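Local coordinates for protein heme oxygenase (Leptospira interrogans, PDB 5KZL) that probably catalyses the oxidative opening of heme to biliverdin, iron and carbon monoxide, and holds heme in a pocket within an all-helical fold, at residues Q108-V111 / Q112-K116; A127-Y130 / V131-G135; S198-V201 / F202-N205. The protein carries 1 engineered substitution. All blocks are in the same frame, centred on the assembly; numbering follows the deposited sequence.

Following the chain from the N terminus, interaction 1 lies on helix 105-120, interaction 2 on helix 125-151 and interaction 3 on the late helix 188-210. Each is a turn-to-turn contact within one helix, so none closes a long loop. The three come in series, without nesting or crossing. In space they converge. Helices 105-120 and 125-151 follow each other in the chain and pack together through Tyr-110 and Ile-114. Helix 188-210 lies against both: Asn-205 of interaction 3 is probably hydrogen-bonded to Tyr-110 of interaction 1 and to Arg-132 of interaction 2. Interactions 2 and 3 both touch the heme, while interaction 1 stands behind them.

Interaction 1 (Q108-V111 / Q112-K116)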
loop_
_atom_site.group_PDB
_atom_site.type_symbol
_atom_site.label_atom_id
_atom_site.label_comp_id
_atom_site.label_asym_id
_atom_site.label_seq_id
_atom_site.Cartn_x
_atom_site.Cartn_y
_atom_site.Cartn_z
ATOM N N GLN A 108 -2.068 6.141 12.984
ATOM C CA GLN A 108 -3.045 5.575 13.933
ATOM C C GLN A 108 -4.486 5.579 13.396
ATOM O O GLN A 108 -5.230 4.621 13.622
ATOM C CB GLN A 108 -2.987 6.349 15.269
ATOM C CG GLN A 108 -1.767 6.019 16.120
ATOM C CD GLN A 108 -1.746 6.889 17.353
ATOM O OE1 GLN A 108 -2.754 7.026 18.052
ATOM N NE2 GLN A 108 -0.609 7.525 17.632
ATOM N N ASP A 109 -4.883 6.658 12.704
ATOM C CA ASP A 109 -6.222 6.756 12.149
ATOM C C ASP A 109 -6.401 5.783 11.000
ATOM O O ASP A 109 -7.482 5.209 10.841
ATOM C CB ASP A 109 -6.523 8.188 11.732
ATOM C CG ASP A 109 -6.623 9.147 12.918
ATOM O OD1 ASP A 109 -6.763 8.664 14.078
ATOM O OD2 ASP A 109 -6.587 10.361 12.691
ATOM N N TYR A 110 -5.323 5.570 10.231
ATOM C CA TYR A 110 -5.296 4.649 9.094
ATOM C C TYR A 110 -5.424 3.216 9.630
ATOM O O TYR A 110 -6.335 2.513 9.209
ATOM C CB TYR A 110 -3.998 4.867 8.269
ATOM C CG TYR A 110 -3.922 4.275 6.867
ATOM C CD1 TYR A 110 -4.729 3.197 6.490
ATOM C CD2 TYR A 110 -2.982 4.736 5.949
ATOM C CE1 TYR A 110 -4.617 2.616 5.223
ATOM C CE2 TYR A 110 -2.862 4.162 4.684
ATOM C CZ TYR A 110 -3.691 3.113 4.321
ATOM O OH TYR A 110 -3.522 2.508 3.097
ATOM N N VAL A 111 -4.603 2.828 10.620
ATOM C CA VAL A 111 -4.641 1.502 11.265
ATOM C C VAL A 111 -6.037 1.243 11.891
ATOM O O VAL A 111 -6.597 0.152 11.758
ATOM C CB VAL A 111 -3.448 1.365 12.279
ATOM C CG1 VAL A 111 -3.605 0.148 13.201
ATOM C CG2 VAL A 111 -2.105 1.315 11.553
ATOM N N GLN A 112 -6.618 2.256 12.542
ATOM C CA GLN A 112 -7.952 2.132 13.112
ATOM C C GLN A 112 -8.964 1.810 12.007
ATOM O O GLN A 112 -9.834 0.961 12.201
ATOM C CB GLN A 112 -8.355 3.440 13.806
ATOM C CG GLN A 112 -9.812 3.465 14.265
ATOM C CD GLN A 112 -10.080 2.667 15.526
ATOM O OE1 GLN A 112 -9.312 1.784 15.935
ATOM N NE2 GLN A 112 -11.191 2.970 16.172
ATOM N N ARG A 113 -8.854 2.498 10.865
ATOM C CA ARG A 113 -9.764 2.253 9.762
ATOM C C ARG A 113 -9.658 0.819 9.314
ATOM O O ARG A 113 -10.690 0.168 9.183
ATOM C CB ARG A 113 -9.558 3.220 8.586
ATOM C CG ARG A 113 -10.494 2.951 7.411
ATOM C CD ARG A 113 -11.904 3.355 7.732
ATOM N NE ARG A 113 -12.766 3.411 6.552
ATOM C CZ ARG A 113 -13.730 4.311 6.405
ATOM N NH1 ARG A 113 -13.947 5.221 7.347
ATOM N NH2 ARG A 113 -14.482 4.312 5.313
ATOM N N ILE A 114 -8.419 0.309 9.159
ATOM C CA ILE A 114 -8.181 -1.072 8.732
ATOM C C ILE A 114 -8.813 -2.068 9.709
ATOM O O ILE A 114 -9.478 -3.030 9.293
ATOM C CB ILE A 114 -6.657 -1.327 8.538
ATOM C CG1 ILE A 114 -6.089 -0.509 7.377
ATOM C CG2 ILE A 114 -6.356 -2.844 8.355
ATOM C CD1 ILE A 114 -4.538 -0.266 7.493
ATOM N N ARG A 115 -8.561 -1.862 10.992
ATOM C CA ARG A 115 -9.067 -2.738 12.044
ATOM C C ARG A 115 -10.583 -2.788 12.085
ATOM O O ARG A 115 -11.141 -3.874 12.127
ATOM C CB ARG A 115 -8.495 -2.325 13.399
ATOM C CG ARG A 115 -7.020 -2.641 13.472
ATOM C CD ARG A 115 -6.377 -2.063 14.702
ATOM N NE ARG A 115 -5.003 -2.567 14.844
ATOM C CZ ARG A 115 -4.158 -2.169 15.791
ATOM N NH1 ARG A 115 -4.511 -1.219 16.647
ATOM N NH2 ARG A 115 -2.935 -2.681 15.857
ATOM N N LYS A 116 -11.232 -1.623 12.092
ATOM C CA LYS A 116 -12.684 -1.488 12.165
ATOM C C LYS A 116 -13.393 -2.037 10.920
ATOM O O LYS A 116 -14.439 -2.686 11.040
ATOM C CB LYS A 116 -13.050 -0.034 12.463
ATOM C CG LYS A 116 -12.714 0.413 13.882
ATOM C CD LYS A 116 -13.841 0.118 14.852
ATOM C CE LYS A 116 -13.595 0.634 16.246
ATOM N NZ LYS A 116 -12.577 -0.172 16.965
#
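Val-111 and Arg-115 lie side by side on helix 105-120, one turn apart and pointing the same way. CG1 of Val-111 sits 3.5 Å from CZ of Arg-115. The methyl lies over the centre of one face of the guanidinium, so an apolar branch covers a flat cation. Arg-115 brings the group there by running extended from CG to NE. With CG beside the backbone N (chi1 -70°), the chain turns back along the helix, and Arg-115 CG lies 3.3 Å from Val-111 O.

A second apolar pair is Tyr-110 and Ile-114. CD1 of Ile-114 meets the Tyr-110 ring obliquely, 3.6 Å from CD1 of the tyrosine. CG1 of Ile-114 also lies 3.5 Å from the Tyr-110 carbonyl O.

The backbone bonds are those of a regular alpha helix. Gln-112 N donates to Gln-108 O at 2.9 Å, and Arg-113 N donates to Asp-109 O at 3.0 Å. Ile-114 N reaches Tyr-110 O at 3.0 Å. Arg-115 N bonds Val-111 O with an N-H...O angle of 167°, at a length of 2.9 Å.

The polar ends find partners beyond this turn. Arg-113 forms a salt bridge with Glu-197, Gln-108 NE2 bonds Pro-103 O, and the Tyr-110 hydroxyl pairs with Asn-205. Tyr-110 packs on Val-201 and Leu-204 of helix 188-210. Ser-57 of helix 41-64 meets Val-111, Ile-114 and Arg-115, and Ile-114 also touches His-128 of helix 125-151.

Interaction 2 (A127-Y130 / V131-G135); sequences AHSY and VRYLG. With HEM (protoporphyrin IX containing Fe), chain B.
Val-131 rests against Tyr-130 and reaches back one turn to Ala-127. Its CG2 is 3.7 Å from Tyr-130 CD2, while its CG1 faces the heme methyl CMB. Val-131 N donates to Ala-127 O, nearly straight at 173°.

Arg-132 N bonds His-128 O. Its side chain bends at chi2 and chi3, which carries the guanidinium past heme CMB. NE goes to Tyr-55, NH1 to Asn-205 and NH2 to Asp-136, so all three nitrogens have partners.

The helix widens into a pi-type turn at 131-134. Tyr-133 N makes a weak bond to Ser-129 O, 2.7 Å long but bent to 125°. Ser-129 OG lies in the ring plane at the edge of Tyr-133, 3.7 Å from CD2, and bonds Tyr-177.

Leu-134 N makes the weak wide-turn bond to Ser-129 O and another weak one to Tyr-130 O. Its CD2 approaches the Tyr-130 ring obliquely, 3.7 Å from CE1. One face of that ring takes the heme methyl CMA. With CG of Tyr-130 opposite the backbone N (chi1 169°), the ring heads toward the heme edge, where its OH donates to heme propionate O1A at 2.7 Å.

Gly-135 opens the GDLSGGQ run, the glycine-rich distal helix of heme oxygenases. Without a side chain, its CA comes within 3.2 Å of heme C4A. Its O accepts a 2.7 Å bond from the water bound to iron at 2.3 Å.

The helix thus holds the heme by a propionate and by close backbone packing. It also orients the iron-bound water, consistent with a distal side suited to binding oxygen.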
loop_
_atom_site.group_PDB
_atom_site.type_symbol
_atom_site.label_atom_id
_atom_site.label_comp_id
_atom_site.label_asym_id
_atom_site.label_seq_id
_atom_site.Cartn_x
_atom_site.Cartn_y
_atom_site.Cartn_z
ATOM N N ALA A 127 -10.616 -3.045 -1.120
ATOM C CA ALA A 127 -10.234 -1.659 -1.449
ATOM C C ALA A 127 -8.821 -1.329 -0.973
ATOM O O ALA A 127 -8.066 -0.676 -1.686
ATOM C CB ALA A 127 -11.204 -0.683 -0.827
ATOM N N HIS A 128 -8.474 -1.806 0.210
ATOM C CA HIS A 128 -7.177 -1.647 0.845
ATOM C C HIS A 128 -6.088 -2.392 0.065
ATOM O O HIS A 128 -5.039 -1.809 -0.230
ATOM C CB HIS A 128 -7.302 -2.084 2.306
ATOM C CG HIS A 128 -8.075 -1.093 3.130
ATOM N ND1 HIS A 128 -7.437 -0.182 3.942
ATOM C CD2 HIS A 128 -9.410 -0.857 3.177
ATOM C CE1 HIS A 128 -8.393 0.537 4.510
ATOM N NE2 HIS A 128 -9.599 0.186 4.064
ATOM N N SER A 129 -6.366 -3.660 -0.304
ATOM C CA SER A 129 -5.516 -4.479 -1.165
ATOM C C SER A 129 -5.290 -3.737 -2.521
ATOM O O SER A 129 -4.147 -3.525 -2.907
ATOM C CB SER A 129 -6.173 -5.830 -1.411
ATOM O OG SER A 129 -5.466 -6.487 -2.446
ATOM N N TYR A 130 -6.364 -3.295 -3.198
ATOM C CA TYR A 130 -6.257 -2.561 -4.468
ATOM C C TYR A 130 -5.374 -1.306 -4.371
ATOM O O TYR A 130 -4.401 -1.176 -5.118
ATOM C CB TYR A 130 -7.663 -2.193 -5.032
ATOM C CG TYR A 130 -7.606 -1.208 -6.191
ATOM C CD1 TYR A 130 -7.305 -1.635 -7.483
ATOM C CD2 TYR A 130 -7.843 0.151 -5.993
ATOM C CE1 TYR A 130 -7.220 -0.727 -8.547
ATOM C CE2 TYR A 130 -7.723 1.070 -7.041
ATOM C CZ TYR A 130 -7.460 0.620 -8.325
ATOM O OH TYR A 130 -7.348 1.529 -9.358
ATOM N N VAL A 131 -5.748 -0.363 -3.499
ATOM C CA VAL A 131 -5.081 0.933 -3.393
ATOM C C VAL A 131 -3.619 0.769 -3.064
ATOM O O VAL A 131 -2.792 1.317 -3.777
ATOM C CB VAL A 131 -5.798 1.934 -2.446
ATOM C CG1 VAL A 131 -5.022 3.239 -2.362
ATOM C CG2 VAL A 131 -7.221 2.205 -2.925
ATOM N N ARG A 132 -3.300 0.009 -2.017
ATOM C CA ARG A 132 -1.903 -0.221 -1.665
ATOM C C ARG A 132 -1.191 -1.273 -2.573
ATOM O O ARG A 132 -0.243 -0.900 -3.251
ATOM C CB ARG A 132 -1.728 -0.550 -0.157
ATOM C CG ARG A 132 -1.875 0.677 0.795
ATOM C CD ARG A 132 -1.140 1.991 0.408
ATOM N NE ARG A 132 0.238 1.787 -0.064
ATOM C CZ ARG A 132 1.044 2.720 -0.569
ATOM N NH1 ARG A 132 0.649 3.992 -0.637
ATOM N NH2 ARG A 132 2.247 2.389 -1.024
ATOM N N TYR A 133 -1.597 -2.559 -2.571
ATOM C CA TYR A 133 -0.825 -3.573 -3.328
ATOM C C TYR A 133 -0.810 -3.412 -4.818
ATOM O O TYR A 133 0.256 -3.589 -5.410
ATOM C CB TYR A 133 -1.275 -4.989 -3.010
ATOM C CG TYR A 133 -1.138 -5.399 -1.565
ATOM C CD1 TYR A 133 0.030 -5.126 -0.844
ATOM C CD2 TYR A 133 -2.129 -6.145 -0.942
ATOM C CE1 TYR A 133 0.172 -5.541 0.481
ATOM C CE2 TYR A 133 -1.992 -6.578 0.374
ATOM C CZ TYR A 133 -0.840 -6.275 1.080
ATOM O OH TYR A 133 -0.739 -6.685 2.380
ATOM N N LEU A 134 -1.968 -3.099 -5.458
ATOM C CA LEU A 134 -1.876 -2.969 -6.917
ATOM C C LEU A 134 -1.013 -1.750 -7.296
ATOM O O LEU A 134 -0.254 -1.834 -8.256
ATOM C CB LEU A 134 -3.259 -2.994 -7.629
ATOM C CG LEU A 134 -3.206 -3.068 -9.166
ATOM C CD1 LEU A 134 -2.348 -4.246 -9.679
ATOM C CD2 LEU A 134 -4.595 -3.085 -9.758
ATOM N N GLY A 135 -1.057 -0.695 -6.479
ATOM C CA GLY A 135 -0.203 0.483 -6.653
ATOM C C GLY A 135 1.265 0.129 -6.494
ATOM O O GLY A 135 2.097 0.527 -7.317
HETATM C CHA HEM B . -0.859 2.783 -10.739
HETATM C CHB HEM B . -1.870 3.660 -6.189
HETATM C CHC HEM B . 1.493 7.057 -6.205
HETATM C CHD HEM B . 3.012 5.527 -10.351
HETATM C C1A HEM B . -1.406 2.731 -9.503
HETATM C C2A HEM B . -2.534 1.911 -9.168
HETATM C C3A HEM B . -2.826 2.185 -7.899
HETATM C C4A HEM B . -1.902 3.123 -7.438
HETATM C CMA HEM B . -3.892 1.577 -7.075
HETATM C CAA HEM B . -3.255 0.928 -10.056
HETATM C CBA HEM B . -4.250 1.605 -11.025
HETATM C CGA HEM B . -5.030 0.585 -11.742
HETATM O O1A HEM B . -6.215 0.528 -11.618
HETATM O O2A HEM B . -4.428 -0.201 -12.455
HETATM C C1B HEM B . -1.049 4.697 -5.780
HETATM C C2B HEM B . -1.157 5.353 -4.486
HETATM C C3B HEM B . -0.204 6.305 -4.517
HETATM C C4B HEM B . 0.462 6.225 -5.825
HETATM C CMB HEM B . -2.070 5.032 -3.353
HETATM C CAB HEM B . 0.161 7.261 -3.549
HETATM C CBB HEM B . -0.651 7.401 -2.631
HETATM C C1C HEM B . 2.326 6.879 -7.251
HETATM C C2C HEM B . 3.620 7.449 -7.411
HETATM C C3C HEM B . 4.045 6.990 -8.601
HETATM C C4C HEM B . 3.031 6.121 -9.141
HETATM C CMC HEM B . 4.349 8.368 -6.432
HETATM C CAC HEM B . 5.319 7.330 -9.192
HETATM C CBC HEM B . 5.831 6.594 -10.091
HETATM C C1D HEM B . 2.007 4.720 -10.844
HETATM C C2D HEM B . 2.026 4.153 -12.217
HETATM C C3D HEM B . 0.977 3.375 -12.301
HETATM C C4D HEM B . 0.293 3.472 -11.003
HETATM C CMD HEM B . 3.073 4.366 -13.254
HETATM C CAD HEM B . 0.554 2.607 -13.523
HETATM C CBD HEM B . 1.363 1.392 -13.784
HETATM C CGD HEM B . 0.911 0.630 -14.988
HETATM O O1D HEM B . -0.145 0.807 -15.462
HETATM O O2D HEM B . 1.662 -0.183 -15.435
HETATM N NA HEM B . -1.106 3.454 -8.419
HETATM N NB HEM B . -0.132 5.305 -6.452
HETATM N NC HEM B . 2.041 6.131 -8.293
HETATM N ND HEM B . 0.961 4.268 -10.186
HETATM FE FE HEM B . 0.437 4.788 -8.389
HETATM O O HOH W 1 1.897 3.252 -7.553
#

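Interaction 3 (S198-V201 / F202-N205). With HEM (protoporphyrin IX containing Fe), chain B.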
loop_
_atom_site.group_PDB
_atom_site.type_symbol
_atom_site.label_atom_id
_atom_site.label_comp_id
_atom_site.label_asym_id
_atom_site.label_seq_id
_atom_site.Cartn_x
_atom_site.Cartn_y
_atom_site.Cartn_z
ATOM N N SER A 198 -12.058 2.627 -1.399
ATOM C CA SER A 198 -10.813 2.933 -2.120
ATOM C C SER A 198 -10.508 4.438 -2.053
ATOM O O SER A 198 -9.375 4.825 -1.775
ATOM C CB SER A 198 -10.893 2.450 -3.564
ATOM O OG SER A 198 -11.097 1.048 -3.606
ATOM N N LYS A 199 -11.536 5.283 -2.255
ATOM C CA LYS A 199 -11.365 6.740 -2.144
ATOM C C LYS A 199 -10.892 7.163 -0.748
ATOM O O LYS A 199 -10.002 8.026 -0.628
ATOM C CB LYS A 199 -12.657 7.456 -2.514
ATOM C CG LYS A 199 -12.994 7.308 -3.991
ATOM C CD LYS A 199 -14.358 7.904 -4.275
ATOM C CE LYS A 199 -14.702 7.801 -5.728
ATOM N NZ LYS A 199 -14.192 8.978 -6.475
ATOM N N GLN A 200 -11.454 6.522 0.299
ATOM C CA GLN A 200 -11.099 6.759 1.700
ATOM C C GLN A 200 -9.639 6.366 1.930
ATOM O O GLN A 200 -8.902 7.100 2.599
ATOM C CB GLN A 200 -11.997 5.906 2.621
ATOM C CG GLN A 200 -13.068 6.667 3.373
ATOM C CD GLN A 200 -12.510 7.784 4.205
ATOM O OE1 GLN A 200 -11.887 7.602 5.265
ATOM N NE2 GLN A 200 -12.691 8.959 3.693
ATOM N N VAL A 201 -9.218 5.235 1.355
ATOM C CA VAL A 201 -7.826 4.752 1.483
ATOM C C VAL A 201 -6.883 5.781 0.858
ATOM O O VAL A 201 -5.883 6.111 1.492
ATOM C CB VAL A 201 -7.583 3.323 0.912
ATOM C CG1 VAL A 201 -6.142 2.871 1.156
ATOM C CG2 VAL A 201 -8.548 2.316 1.519
ATOM N N PHE A 202 -7.198 6.302 -0.357
ATOM C CA PHE A 202 -6.342 7.328 -0.968
ATOM C C PHE A 202 -6.214 8.518 -0.024
ATOM O O PHE A 202 -5.108 9.020 0.169
ATOM C CB PHE A 202 -6.858 7.801 -2.348
ATOM C CG PHE A 202 -6.360 6.972 -3.511
ATOM C CD1 PHE A 202 -5.081 7.162 -4.031
ATOM C CD2 PHE A 202 -7.179 6.017 -4.105
ATOM C CE1 PHE A 202 -4.617 6.375 -5.098
ATOM C CE2 PHE A 202 -6.722 5.240 -5.172
ATOM C CZ PHE A 202 -5.443 5.406 -5.653
ATOM N N LEU A 203 -7.341 8.929 0.609
ATOM C CA LEU A 203 -7.321 10.055 1.553
ATOM C C LEU A 203 -6.438 9.758 2.772
ATOM O O LEU A 203 -5.710 10.652 3.244
ATOM C CB LEU A 203 -8.752 10.370 2.017
ATOM C CG LEU A 203 -8.915 11.745 2.676
ATOM C CD1 LEU A 203 -8.864 12.892 1.610
ATOM C CD2 LEU A 203 -10.212 11.810 3.466
ATOM N N LEU A 204 -6.481 8.501 3.266
ATOM C CA LEU A 204 -5.675 8.123 4.443
ATOM C C LEU A 204 -4.189 8.147 4.100
ATOM O O LEU A 204 -3.393 8.580 4.926
ATOM C CB LEU A 204 -6.110 6.774 5.019
ATOM C CG LEU A 204 -7.500 6.784 5.737
ATOM C CD1 LEU A 204 -8.067 5.376 5.828
ATOM C CD2 LEU A 204 -7.391 7.342 7.129
ATOM N N ASN A 205 -3.841 7.787 2.848
ATOM C CA ASN A 205 -2.456 7.877 2.368
ATOM C C ASN A 205 -2.019 9.328 2.249
ATOM O O ASN A 205 -0.908 9.647 2.653
ATOM C CB ASN A 205 -2.291 7.140 1.034
ATOM C CG ASN A 205 -2.098 5.674 1.277
ATOM O OD1 ASN A 205 -0.975 5.224 1.497
ATOM N ND2 ASN A 205 -3.197 4.936 1.454
HETATM C CHA HEM B . -0.859 2.783 -10.739
HETATM C CHB HEM B . -1.870 3.660 -6.189
HETATM C CHC HEM B . 1.493 7.057 -6.205
HETATM C CHD HEM B . 3.012 5.527 -10.351
HETATM C C1A HEM B . -1.406 2.731 -9.503
HETATM C C2A HEM B . -2.534 1.911 -9.168
HETATM C C3A HEM B . -2.826 2.185 -7.899
HETATM C C4A HEM B . -1.902 3.123 -7.438
HETATM C CMA HEM B . -3.892 1.577 -7.075
HETATM C CAA HEM B . -3.255 0.928 -10.056
HETATM C CBA HEM B . -4.250 1.605 -11.025
HETATM C CGA HEM B . -5.030 0.585 -11.742
HETATM O O1A HEM B . -6.215 0.528 -11.618
HETATM O O2A HEM B . -4.428 -0.201 -12.455
HETATM C C1B HEM B . -1.049 4.697 -5.780
HETATM C C2B HEM B . -1.157 5.353 -4.486
HETATM C C3B HEM B . -0.204 6.305 -4.517
HETATM C C4B HEM B . 0.462 6.225 -5.825
HETATM C CMB HEM B . -2.070 5.032 -3.353
HETATM C CAB HEM B . 0.161 7.261 -3.549
HETATM C CBB HEM B . -0.651 7.401 -2.631
HETATM C C1C HEM B . 2.326 6.879 -7.251
HETATM C C2C HEM B . 3.620 7.449 -7.411
HETATM C C3C HEM B . 4.045 6.990 -8.601
HETATM C C4C HEM B . 3.031 6.121 -9.141
HETATM C CMC HEM B . 4.349 8.368 -6.432
HETATM C CAC HEM B . 5.319 7.330 -9.192
HETATM C CBC HEM B . 5.831 6.594 -10.091
HETATM C C1D HEM B . 2.007 4.720 -10.844
HETATM C C2D HEM B . 2.026 4.153 -12.217
HETATM C C3D HEM B . 0.977 3.375 -12.301
HETATM C C4D HEM B . 0.293 3.472 -11.003
HETATM C CMD HEM B . 3.073 4.366 -13.254
HETATM C CAD HEM B . 0.554 2.607 -13.523
HETATM C CBD HEM B . 1.363 1.392 -13.784
HETATM C CGD HEM B . 0.911 0.630 -14.988
HETATM O O1D HEM B . -0.145 0.807 -15.462
HETATM O O2D HEM B . 1.662 -0.183 -15.435
HETATM N NA HEM B . -1.106 3.454 -8.419
HETATM N NB HEM B . -0.132 5.305 -6.452
HETATM N NC HEM B . 2.041 6.131 -8.293
HETATM N ND HEM B . 0.961 4.268 -10.186
HETATM FE FE HEM B . 0.437 4.788 -8.389
HETATM O O HOH W 1 1.897 3.252 -7.553
#
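Helix 188-210 of the heme oxygenase fold forms part of the heme pocket wall, and this contact is one of its turns. Phe-202 is the pocket residue. Its CE1 lies 3.4 Å from heme methyl CMB, which approaches the ring obliquely. At the opposite end of the ring, CD2 comes within 3.4 Å of Ser-198 O, also obliquely. The ring thus spans from the backbone of the preceding turn to a heme methyl. Phe-202 N donates to that same Ser-198 O at 3.0 Å. Thr-18, Glu-21 and His-22 also touch the ring, which joins this helix to the N-terminal part of the chain.

Gln-200 and Leu-204 lie toward helix 105-120, where both touch Arg-113. Gln-200 bends at chi2 and brings NE2 to 3.8 Å from Leu-203 CD2. Leu-204 packs its CG on Gln-200 O, at 3.5 Å, and its N bonds the same oxygen. Lys-199 takes Leu-203 N on its carbonyl and reaches Glu-21 in a salt bridge.

Asn-205 and Val-201 lie side by side, pointing the same way. CG of Asn-205 stands beside its backbone N (chi1 -83°), which folds the amide back over the preceding turn. Val-201 O accepts two bonds from this one residue. Backbone N of Asn-205 comes nearly along the C=O axis at 3.0 Å. ND2 comes from above the carbonyl plane, 51° out of it, and makes a 2.9 Å bond with Val-201 O close to the plane of its own amide.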